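PDB 3TTG: putative aminomethyltransferase from Leptospirillum rubarum, which is a putative aminomethyltransferase related to the glycine cleavage T-protein and probably binds a folate cofactor. Local coordinates for residues I48-E53 and N114-Y119; L75-F80 and A246-V251; K99-P104 and S160-L165; G185-L190 and A223-K228. All blocks are in the same frame, centred on the assembly; numbering follows the deposited sequence.

Interaction 1 (I48-E53 and N114-Y119); sequences IFVEGE and NHLKKY
Leu-116, on the last turns of helix 109-118, reaches onto strand 48-51 and meets it with a single methyl, CD1. Ile-48 and Val-50 receive that methyl, two residues apart on the strand and both with their CB directed at the helix, while Phe-49 between them turns to the other face.

All of the contact made here is apolar. CG2 of Ile-48 stands 4.3 Å from CD1 of Leu-116, and CG2 of Val-50 is almost as near, 4.4 Å from the same CD1 of Leu-116. The leucine methyl therefore sits across the two branches rather than on one of them. Its chain carries it there by a first torsion of -63°, with CG beside the backbone N, followed by an extended step that sends CD1 outward. Both approaches are loose van der Waals distances, and the backbones stay well apart, with CA of Val-50 9.7 Å from CA of Leu-116.

The polar bonds lie elsewhere: strand 48-51 pairs through its backbone with its neighbours 99-103 and 127-130, and the helix bonds within itself, from Lys-118 N to Asn-114 O at 3.0 Å. Leu-116 also touches Leu-102, Ile-128 and Leu-59, which makes it a shared apolar plug between the helix, the five-stranded antiparallel sheet and helix 55-60.

With aliphatic branches alone meeting across the gap, the two segments join through hydrocarbon, and nothing directional between them sets the rotation of the helix.

Interaction 2 (L75-F80 and A246-V251); sequences LSYSFF and AGLDSV
The chain of 246-251 comes nearest to strand 75-81 at its helical end, where CA of Val-251 lies 6.2 Å from CA of Tyr-77, and it is farther off at Asp-249, opposite Phe-79. At the close end a water accepts from Tyr-77 N at 3.0 Å and donates to Val-251 O at 2.7 Å. Here Tyr-77 O and Val-251 O, both acceptors, come close without bonding; Tyr-77 O takes a bond from Gln-65 NE2.

Tyr-77 and Phe-79 point the same way off the strand. The tyrosine has CG anti to its N (chi1 -171°), which lays the ring obliquely against two aliphatic groups: Tyr-77 CD2 is 4.0 Å from CG1 of Val-251, and Tyr-77 OH is 4.0 Å from CD1 of Leu-248. Phe-79 meets Leu-248 at about a right angle, its CZ 3.7 Å from the leucine CB; that carbon and Leu-248 O both lie at the ring edge. Leu-248, at the N-cap position of helix 249-252, thus touches both aromatic side chains.

The tyrosine hydroxyl is bonded elsewhere, to Asp-90 OD2, and the ring meets Phe-178 edge-to-face. Apolar ring contacts and one shared water consequently join Leu-248 and the start of helix 249-252 to strand 75-81.

Interaction 3 (K99-P104 and S160-L165); sequences KIALFP and SSFRML
The side chains of Phe-103 and Phe-162 cross at about a right angle, and their rings meet obliquely, neither face nor edge. CE1 of Phe-162 comes to 3.8 Å from CE2 of Phe-103, and to 4.0 Å from CZ of Phe-103. The next atom of the Phe-162 ring, CZ, lies 3.8 Å from CB of Ala-101, also on an oblique line. Beyond these two segments the ring of Phe-162 runs nearly parallel to that of Tyr-170, while Phe-103 meets Phe-191 with planes some 40° apart.

The three residues join two different sheets. Strand 99-103 lies inside the five-stranded antiparallel sheet, between strands 87-96 and 48-51, and strand 161-164 is outermost within the chain in the six-stranded mixed sheet, paired with 170-173. At the start of the latter sheet's edge strand Ser-160 and Ser-161 both face Ile-173, a G1 beta bulge. The two backbones are far apart, with CA of Ala-101 9.3 Å from CA of Phe-162, and only side chains span the gap.

Phe-162 does most of the reaching: its CG stands anti to the backbone N (chi1 -177°), which extends the ring toward the opposing strand. Ala-101 and Phe-103 both turn their CB toward it from one face of their strand; the alanine methyl packs on CZ and CE2 while CE1 meets Phe-103. Phe-96, on strand 87-96 next to 99-103, also touches Phe-162.

Interaction 4 (G185-L190 and A223-K228); sequences GLQADL and AYLTEK
Gln-187 and Leu-225 make the close part of this contact: NE2 of the glutamine lies 3.6 Å from CD2 of the leucine, the two chains crossing at a slant. The glutamine is extended beyond CG, and its amide is turned by a third torsion of -90°, bringing the nitrogen to the methyl. Leu-225 starts off beside the strand, but its end swings nearer; Ile-230 touches both side chains.

Toward Gly-185 the fit is looser and wetter. Leu-186 O and Tyr-224 OH are 4.4 Å apart, too far to bond directly, and a water fills the step: it donates to Leu-186 O at 2.9 Å and accepts from Tyr-224 OH at 2.7 Å, lying in the plane of the tyrosine ring at its edge. Beyond it, Gly-185 N is 4.3 Å from CE of Lys-228, a plain van der Waals approach; Gly-185 N is bonded to Asp-183 OD1, and Lys-228 NZ forms a salt bridge with the terminal carboxylate of Val-355. The tyrosine ring stacks on His-33.

Residues 185-187 thus meet the end of helix 218-227 through an amide-to-methyl touch, the glycine-lysine approach and one water; the hydroxyl donates a hydrogen bond to that water, making the polar side depend on solvent.

Interactions 1, 2 and 3 all reach the five-stranded antiparallel sheet, and they touch. Strands 48-51 and 99-103 are neighbours there, with Ile-48 O 2.8 Å from Leu-102 N. Leu-116 CD2 also packs 4.1 Å from Phe-80 CE1, tying interaction 1 to interaction 2. Leu-75 N meets Ser-160 O at 3.1 Å, so interactions 2 and 3 are in direct contact, their centres about 15 Å apart. Interactions 3 and 4 share the mixed sheet through strands 161-164 and 187-193, without touching; their nearest atoms are about 6 Å apart. All four fall in the part of the chain assigned to the folate-binding domain.

Interaction 1 (I48-E53 and N114-Y119)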
# COMPACT_ATOMS: atom_id res chain seq x y z
N ILE A 48 -3.43 -7.98 13.75
CA ILE A 48 -4.13 -7.51 14.94
C ILE A 48 -5.56 -7.90 14.89
O ILE A 48 -6.24 -7.62 13.90
CB ILE A 48 -4.03 -5.97 15.07
CG1 ILE A 48 -2.60 -5.44 14.98
CG2 ILE A 48 -4.72 -5.48 16.37
CD1 ILE A 48 -1.60 -6.06 16.06
N PHE A 49 -6.05 -8.53 15.94
CA PHE A 49 -7.47 -8.95 15.95
C PHE A 49 -8.26 -8.18 16.97
O PHE A 49 -7.74 -7.86 18.05
CB PHE A 49 -7.58 -10.46 16.18
CG PHE A 49 -7.08 -11.22 14.96
CD1 PHE A 49 -7.94 -11.58 13.94
CD2 PHE A 49 -5.72 -11.34 14.71
CE1 PHE A 49 -7.47 -12.24 12.80
CE2 PHE A 49 -5.25 -12.00 13.57
CZ PHE A 49 -6.12 -12.41 12.61
N VAL A 50 -9.51 -7.87 16.62
CA VAL A 50 -10.42 -7.17 17.51
C VAL A 50 -11.69 -8.02 17.68
O VAL A 50 -12.39 -8.34 16.72
CB VAL A 50 -10.76 -5.75 17.05
CG1 VAL A 50 -11.58 -5.02 18.14
CG2 VAL A 50 -9.49 -4.98 16.72
N GLU A 51 -12.00 -8.34 18.92
CA GLU A 51 -13.18 -9.11 19.27
C GLU A 51 -14.01 -8.39 20.27
O GLU A 51 -13.59 -7.37 20.83
CB GLU A 51 -12.71 -10.47 19.81
CG GLU A 51 -12.19 -10.46 21.23
CD GLU A 51 -11.59 -11.79 21.69
OE1 GLU A 51 -11.71 -12.09 22.90
OE2 GLU A 51 -11.02 -12.53 20.85
N GLY A 52 -15.23 -8.88 20.45
CA GLY A 52 -16.16 -8.34 21.43
C GLY A 52 -17.44 -7.84 20.81
O GLY A 52 -17.50 -7.58 19.60
N GLU A 53 -18.45 -7.68 21.64
CA GLU A 53 -19.78 -7.27 21.20
C GLU A 53 -19.79 -5.86 20.57
O GLU A 53 -20.55 -5.65 19.64
CB GLU A 53 -20.76 -7.32 22.39
CG GLU A 53 -21.14 -8.77 22.66
CD GLU A 53 -21.87 -8.94 23.98
OE1 GLU A 53 -22.53 -7.96 24.41
OE2 GLU A 53 -21.73 -10.02 24.61
N ASN A 114 -1.58 0.87 20.42
CA ASN A 114 -1.75 2.03 21.31
C ASN A 114 -2.77 3.03 20.76
O ASN A 114 -3.51 3.65 21.52
CB ASN A 114 -0.39 2.74 21.56
CG ASN A 114 0.56 1.96 22.46
OD1 ASN A 114 0.16 1.06 23.21
ND2 ASN A 114 1.85 2.28 22.42
N HIS A 115 -2.76 3.24 19.48
CA HIS A 115 -3.76 4.12 18.81
C HIS A 115 -5.16 3.57 18.96
O HIS A 115 -6.03 4.28 19.44
CB HIS A 115 -3.45 4.30 17.35
CG HIS A 115 -4.42 5.20 16.63
ND1 HIS A 115 -4.38 6.57 16.78
CD2 HIS A 115 -5.45 4.89 15.80
CE1 HIS A 115 -5.40 7.05 16.07
NE2 HIS A 115 -6.07 6.07 15.47
N LEU A 116 -5.36 2.29 18.74
CA LEU A 116 -6.70 1.71 19.00
C LEU A 116 -7.11 1.84 20.48
O LEU A 116 -8.26 2.16 20.77
CB LEU A 116 -6.70 0.23 18.63
CG LEU A 116 -6.45 -0.15 17.16
CD1 LEU A 116 -6.63 -1.65 16.97
CD2 LEU A 116 -7.36 0.51 16.24
N LYS A 117 -6.16 1.59 21.43
CA LYS A 117 -6.48 1.62 22.86
C LYS A 117 -6.78 3.01 23.32
O LYS A 117 -7.59 3.16 24.21
CB LYS A 117 -5.35 1.00 23.71
CG LYS A 117 -5.30 -0.49 23.51
CD LYS A 117 -4.24 -1.12 24.32
CE LYS A 117 -4.31 -2.62 24.19
NZ LYS A 117 -3.23 -3.32 24.96
N LYS A 118 -6.24 4.03 22.68
CA LYS A 118 -6.57 5.44 22.95
C LYS A 118 -8.10 5.68 22.86
O LYS A 118 -8.63 6.52 23.58
CB LYS A 118 -5.87 6.31 21.89
CG LYS A 118 -5.93 7.78 22.09
CD LYS A 118 -5.19 8.48 20.99
CE LYS A 118 -5.46 9.95 21.01
NZ LYS A 118 -4.62 10.68 20.04
N TYR A 119 -8.79 4.96 21.94
CA TYR A 119 -10.23 5.09 21.71
C TYR A 119 -11.05 3.98 22.32
O TYR A 119 -12.27 3.97 22.15
CB TYR A 119 -10.47 5.19 20.18
CG TYR A 119 -9.94 6.50 19.66
CD1 TYR A 119 -10.74 7.64 19.64
CD2 TYR A 119 -8.69 6.57 19.04
CE1 TYR A 119 -10.29 8.83 19.11
CE2 TYR A 119 -8.22 7.78 18.52
CZ TYR A 119 -8.98 8.92 18.64
OH TYR A 119 -8.53 10.12 18.16

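Interaction 2 (L75-F80 and A246-V251)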
# COMPACT_ATOMS: atom_id res chain seq x y z
N LEU A 75 -12.26 -7.89 1.76
CA LEU A 75 -11.17 -7.13 2.30
C LEU A 75 -11.44 -5.65 2.00
O LEU A 75 -11.85 -5.34 0.90
CB LEU A 75 -9.88 -7.55 1.64
CG LEU A 75 -8.60 -7.05 2.27
CD1 LEU A 75 -8.29 -7.79 3.49
CD2 LEU A 75 -7.46 -7.23 1.29
N SER A 76 -11.12 -4.77 2.92
CA SER A 76 -11.22 -3.34 2.64
C SER A 76 -9.95 -2.63 3.10
O SER A 76 -9.16 -3.21 3.86
CB SER A 76 -12.44 -2.77 3.34
OG SER A 76 -12.11 -2.76 4.71
N TYR A 77 -9.64 -1.52 2.45
CA TYR A 77 -8.55 -0.68 2.80
C TYR A 77 -9.10 0.46 3.66
O TYR A 77 -10.21 0.95 3.41
CB TYR A 77 -7.95 -0.10 1.56
CG TYR A 77 -6.66 0.63 1.78
CD1 TYR A 77 -5.53 -0.04 2.19
CD2 TYR A 77 -6.55 1.97 1.45
CE1 TYR A 77 -4.31 0.61 2.30
CE2 TYR A 77 -5.34 2.63 1.56
CZ TYR A 77 -4.23 1.96 2.01
OH TYR A 77 -3.04 2.64 2.10
N SER A 78 -8.36 0.85 4.64
CA SER A 78 -8.74 2.00 5.48
C SER A 78 -7.55 2.77 5.92
O SER A 78 -6.46 2.22 6.10
CB SER A 78 -9.47 1.53 6.74
OG SER A 78 -10.07 2.62 7.43
N PHE A 79 -7.79 4.04 6.22
CA PHE A 79 -6.89 4.87 6.98
C PHE A 79 -7.38 4.98 8.42
O PHE A 79 -8.55 4.76 8.73
CB PHE A 79 -6.79 6.29 6.38
CG PHE A 79 -6.10 6.32 5.07
CD1 PHE A 79 -4.73 6.11 4.98
CD2 PHE A 79 -6.82 6.47 3.89
CE1 PHE A 79 -4.11 6.07 3.75
CE2 PHE A 79 -6.19 6.39 2.66
CZ PHE A 79 -4.84 6.25 2.60
N PHE A 80 -6.46 5.38 9.26
CA PHE A 80 -6.69 5.80 10.65
C PHE A 80 -6.12 7.18 10.71
O PHE A 80 -4.90 7.39 10.52
CB PHE A 80 -6.08 4.84 11.66
CG PHE A 80 -6.74 3.48 11.62
CD1 PHE A 80 -7.71 3.14 12.55
CD2 PHE A 80 -6.49 2.60 10.57
CE1 PHE A 80 -8.35 1.93 12.48
CE2 PHE A 80 -7.15 1.40 10.50
CZ PHE A 80 -8.08 1.08 11.43
N ALA A 246 -3.03 11.81 -1.34
CA ALA A 246 -2.43 10.51 -1.73
C ALA A 246 -3.17 9.73 -2.84
O ALA A 246 -2.64 8.72 -3.30
CB ALA A 246 -2.31 9.63 -0.50
N GLY A 247 -4.30 10.24 -3.35
CA GLY A 247 -5.05 9.54 -4.38
C GLY A 247 -5.75 8.28 -3.89
O GLY A 247 -6.09 7.42 -4.69
N LEU A 248 -6.00 8.16 -2.58
CA LEU A 248 -6.49 6.95 -1.97
C LEU A 248 -7.80 7.12 -1.16
O LEU A 248 -8.21 6.20 -0.49
CB LEU A 248 -5.41 6.37 -1.09
CG LEU A 248 -4.23 5.78 -1.82
CD1 LEU A 248 -3.17 5.33 -0.82
CD2 LEU A 248 -4.68 4.54 -2.62
N ASP A 249 -8.46 8.25 -1.27
CA ASP A 249 -9.72 8.42 -0.60
C ASP A 249 -10.84 7.56 -1.28
O ASP A 249 -11.74 7.15 -0.58
CB ASP A 249 -10.14 9.88 -0.49
CG ASP A 249 -10.37 10.59 -1.79
OD1 ASP A 249 -9.50 10.47 -2.69
OD2 ASP A 249 -11.39 11.32 -1.89
N SER A 250 -10.76 7.24 -2.59
CA SER A 250 -11.78 6.39 -3.23
C SER A 250 -11.72 4.94 -2.66
O SER A 250 -12.74 4.37 -2.41
CB SER A 250 -11.61 6.38 -4.75
OG SER A 250 -12.55 5.50 -5.34
N VAL A 251 -10.54 4.42 -2.35
CA VAL A 251 -10.43 3.05 -1.81
C VAL A 251 -10.34 2.96 -0.24
O VAL A 251 -10.72 1.92 0.35
CB VAL A 251 -9.21 2.35 -2.49
CG1 VAL A 251 -7.89 3.00 -2.13
CG2 VAL A 251 -9.15 0.87 -2.13
O HOH W 1 -11.57 -0.65 0.27

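Interaction 3 (K99-P104 and S160-L165)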
# COMPACT_ATOMS: atom_id res chain seq x y z
N LYS A 99 -14.63 -11.88 14.74
CA LYS A 99 -13.42 -11.06 14.87
C LYS A 99 -13.22 -10.15 13.67
O LYS A 99 -13.56 -10.51 12.55
CB LYS A 99 -12.16 -11.93 15.04
CG LYS A 99 -12.01 -12.52 16.41
CD LYS A 99 -10.63 -13.15 16.62
CE LYS A 99 -10.57 -14.64 16.35
NZ LYS A 99 -10.74 -15.44 17.59
N ILE A 100 -12.61 -8.97 13.91
CA ILE A 100 -12.17 -8.06 12.84
C ILE A 100 -10.66 -8.21 12.79
O ILE A 100 -10.02 -8.15 13.84
CB ILE A 100 -12.65 -6.59 13.02
CG1 ILE A 100 -14.21 -6.52 12.96
CG2 ILE A 100 -12.08 -5.70 11.90
CD1 ILE A 100 -14.88 -5.18 13.55
N ALA A 101 -10.08 -8.54 11.62
CA ALA A 101 -8.61 -8.65 11.44
C ALA A 101 -8.07 -7.37 10.83
O ALA A 101 -8.63 -6.91 9.87
CB ALA A 101 -8.28 -9.83 10.55
N LEU A 102 -7.04 -6.78 11.41
CA LEU A 102 -6.44 -5.56 10.94
C LEU A 102 -5.00 -5.80 10.70
O LEU A 102 -4.29 -6.33 11.57
CB LEU A 102 -6.60 -4.38 11.97
CG LEU A 102 -8.02 -4.03 12.37
CD1 LEU A 102 -8.04 -3.07 13.57
CD2 LEU A 102 -8.79 -3.45 11.20
N PHE A 103 -4.55 -5.33 9.55
CA PHE A 103 -3.12 -5.46 9.16
C PHE A 103 -2.54 -4.07 8.92
O PHE A 103 -2.58 -3.54 7.79
CB PHE A 103 -2.96 -6.35 7.95
CG PHE A 103 -3.57 -7.71 8.21
CD1 PHE A 103 -2.78 -8.78 8.58
CD2 PHE A 103 -4.92 -7.93 7.97
CE1 PHE A 103 -3.35 -10.03 8.84
CE2 PHE A 103 -5.47 -9.20 8.15
CZ PHE A 103 -4.70 -10.22 8.66
N PRO A 104 -2.02 -3.44 9.99
CA PRO A 104 -1.39 -2.11 9.86
C PRO A 104 0.01 -2.22 9.23
O PRO A 104 0.41 -3.30 8.84
CB PRO A 104 -1.35 -1.63 11.29
CG PRO A 104 -1.02 -2.87 12.04
CD PRO A 104 -1.90 -3.91 11.39
N SER A 160 -10.02 -8.16 -3.76
CA SER A 160 -10.69 -7.63 -2.56
C SER A 160 -11.25 -8.76 -1.68
O SER A 160 -12.41 -8.69 -1.27
CB SER A 160 -11.83 -6.68 -2.94
OG SER A 160 -11.40 -5.66 -3.83
N SER A 161 -10.44 -9.79 -1.38
CA SER A 161 -10.95 -10.89 -0.57
C SER A 161 -10.06 -11.17 0.59
O SER A 161 -8.86 -10.88 0.57
CB SER A 161 -11.16 -12.17 -1.39
OG SER A 161 -9.94 -12.68 -1.89
N PHE A 162 -10.67 -11.74 1.61
CA PHE A 162 -10.03 -12.12 2.88
C PHE A 162 -10.48 -13.51 3.21
O PHE A 162 -11.68 -13.71 3.44
CB PHE A 162 -10.44 -11.17 4.03
CG PHE A 162 -9.73 -11.51 5.33
CD1 PHE A 162 -8.35 -11.49 5.40
CD2 PHE A 162 -10.45 -12.00 6.42
CE1 PHE A 162 -7.70 -11.87 6.55
CE2 PHE A 162 -9.78 -12.35 7.59
CZ PHE A 162 -8.42 -12.26 7.65
N ARG A 163 -9.56 -14.46 3.22
CA ARG A 163 -9.92 -15.86 3.44
C ARG A 163 -9.09 -16.48 4.55
O ARG A 163 -7.89 -16.20 4.62
CB ARG A 163 -9.67 -16.69 2.17
CG ARG A 163 -9.91 -16.02 0.79
CD ARG A 163 -11.23 -16.39 0.13
NE ARG A 163 -11.33 -17.83 -0.11
CZ ARG A 163 -12.39 -18.46 -0.61
NH1 ARG A 163 -12.38 -19.78 -0.77
NH2 ARG A 163 -13.48 -17.77 -0.97
N MSE A 164 -9.69 -17.38 5.37
CA MSE A 164 -8.91 -18.16 6.32
C MSE A 164 -8.57 -19.46 5.62
O MSE A 164 -9.40 -19.99 4.89
CB MSE A 164 -9.65 -18.41 7.63
CG MSE A 164 -8.72 -18.93 8.73
SE MSE A 164 -9.61 -19.15 10.43
CE MSE A 164 -8.12 -19.94 11.38
N LEU A 165 -7.32 -19.88 5.69
CA LEU A 165 -6.85 -21.12 5.07
C LEU A 165 -7.29 -22.30 5.99
O LEU A 165 -7.39 -22.14 7.21
CB LEU A 165 -5.33 -21.08 4.85
CG LEU A 165 -4.83 -20.03 3.90
CD1 LEU A 165 -3.32 -19.87 3.96
CD2 LEU A 165 -5.29 -20.33 2.48

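Interaction 4 (G185-L190 and A223-K228)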
# COMPACT_ATOMS: atom_id res chain seq x y z
N GLY A 185 -2.88 -4.20 -10.85
CA GLY A 185 -2.66 -5.63 -10.98
C GLY A 185 -2.89 -6.40 -9.70
O GLY A 185 -3.23 -5.82 -8.66
N LEU A 186 -2.69 -7.72 -9.77
CA LEU A 186 -2.92 -8.57 -8.62
C LEU A 186 -1.81 -8.50 -7.56
O LEU A 186 -0.61 -8.49 -7.87
CB LEU A 186 -3.10 -10.04 -9.06
CG LEU A 186 -4.40 -10.30 -9.77
CD1 LEU A 186 -4.27 -11.54 -10.67
CD2 LEU A 186 -5.56 -10.44 -8.78
N GLN A 187 -2.25 -8.51 -6.31
CA GLN A 187 -1.36 -8.57 -5.10
C GLN A 187 -2.00 -9.43 -4.05
O GLN A 187 -3.15 -9.20 -3.72
CB GLN A 187 -1.10 -7.22 -4.49
CG GLN A 187 -0.42 -6.23 -5.37
CD GLN A 187 -0.33 -4.90 -4.68
OE1 GLN A 187 -1.23 -4.04 -4.78
NE2 GLN A 187 0.77 -4.69 -3.98
N ALA A 188 -1.31 -10.48 -3.61
CA ALA A 188 -1.82 -11.31 -2.55
C ALA A 188 -0.80 -11.42 -1.43
O ALA A 188 0.41 -11.54 -1.69
CB ALA A 188 -2.15 -12.69 -3.07
N ASP A 189 -1.28 -11.33 -0.19
CA ASP A 189 -0.46 -11.48 1.01
C ASP A 189 -0.90 -12.71 1.76
O ASP A 189 -2.04 -12.80 2.23
CB ASP A 189 -0.56 -10.29 1.91
CG ASP A 189 -0.31 -8.97 1.19
OD1 ASP A 189 0.57 -8.92 0.27
OD2 ASP A 189 -1.02 -8.01 1.50
N LEU A 190 0.01 -13.61 1.93
CA LEU A 190 -0.26 -14.86 2.61
C LEU A 190 0.33 -14.82 4.01
O LEU A 190 1.53 -14.64 4.12
CB LEU A 190 0.37 -16.03 1.83
CG LEU A 190 -0.17 -16.41 0.46
CD1 LEU A 190 -0.02 -15.29 -0.55
CD2 LEU A 190 0.60 -17.61 -0.10
N ALA A 223 10.91 -1.77 -6.67
CA ALA A 223 10.88 -1.29 -8.04
C ALA A 223 9.54 -1.67 -8.69
O ALA A 223 8.89 -0.82 -9.32
CB ALA A 223 12.05 -1.86 -8.81
N TYR A 224 9.10 -2.93 -8.47
CA TYR A 224 7.84 -3.40 -9.00
C TYR A 224 6.68 -2.51 -8.49
O TYR A 224 5.86 -2.03 -9.28
CB TYR A 224 7.62 -4.90 -8.63
CG TYR A 224 6.27 -5.39 -9.09
CD1 TYR A 224 6.12 -6.08 -10.29
CD2 TYR A 224 5.13 -5.17 -8.33
CE1 TYR A 224 4.86 -6.49 -10.74
CE2 TYR A 224 3.87 -5.58 -8.76
CZ TYR A 224 3.74 -6.22 -9.98
OH TYR A 224 2.50 -6.67 -10.40
N LEU A 225 6.62 -2.30 -7.16
CA LEU A 225 5.54 -1.45 -6.60
C LEU A 225 5.61 -0.02 -7.13
O LEU A 225 4.57 0.62 -7.40
CB LEU A 225 5.57 -1.41 -5.06
CG LEU A 225 5.33 -2.72 -4.33
CD1 LEU A 225 5.45 -2.50 -2.84
CD2 LEU A 225 4.01 -3.37 -4.72
N THR A 226 6.83 0.51 -7.29
CA THR A 226 6.97 1.90 -7.82
C THR A 226 6.54 1.95 -9.30
O THR A 226 5.87 2.92 -9.71
CB THR A 226 8.39 2.44 -7.63
OG1 THR A 226 8.72 2.17 -6.24
CG2 THR A 226 8.49 3.97 -7.90
N GLU A 227 6.89 0.91 -10.08
CA GLU A 227 6.44 0.79 -11.50
C GLU A 227 4.90 0.76 -11.61
O GLU A 227 4.34 1.30 -12.57
CB GLU A 227 7.06 -0.46 -12.18
CG GLU A 227 8.51 -0.26 -12.58
CD GLU A 227 9.29 -1.50 -13.01
OE1 GLU A 227 8.85 -2.62 -12.70
OE2 GLU A 227 10.34 -1.34 -13.67
N LYS A 228 4.21 0.23 -10.60
CA LYS A 228 2.72 0.24 -10.53
C LYS A 228 2.15 1.54 -9.91
O LYS A 228 0.93 1.73 -9.94
CB LYS A 228 2.19 -0.96 -9.74
CG LYS A 228 2.64 -2.30 -10.32
CD LYS A 228 2.33 -2.54 -11.80
CE LYS A 228 0.89 -2.49 -12.16
NZ LYS A 228 0.70 -2.68 -13.63
O HOH W 2 0.40 -6.00 -8.82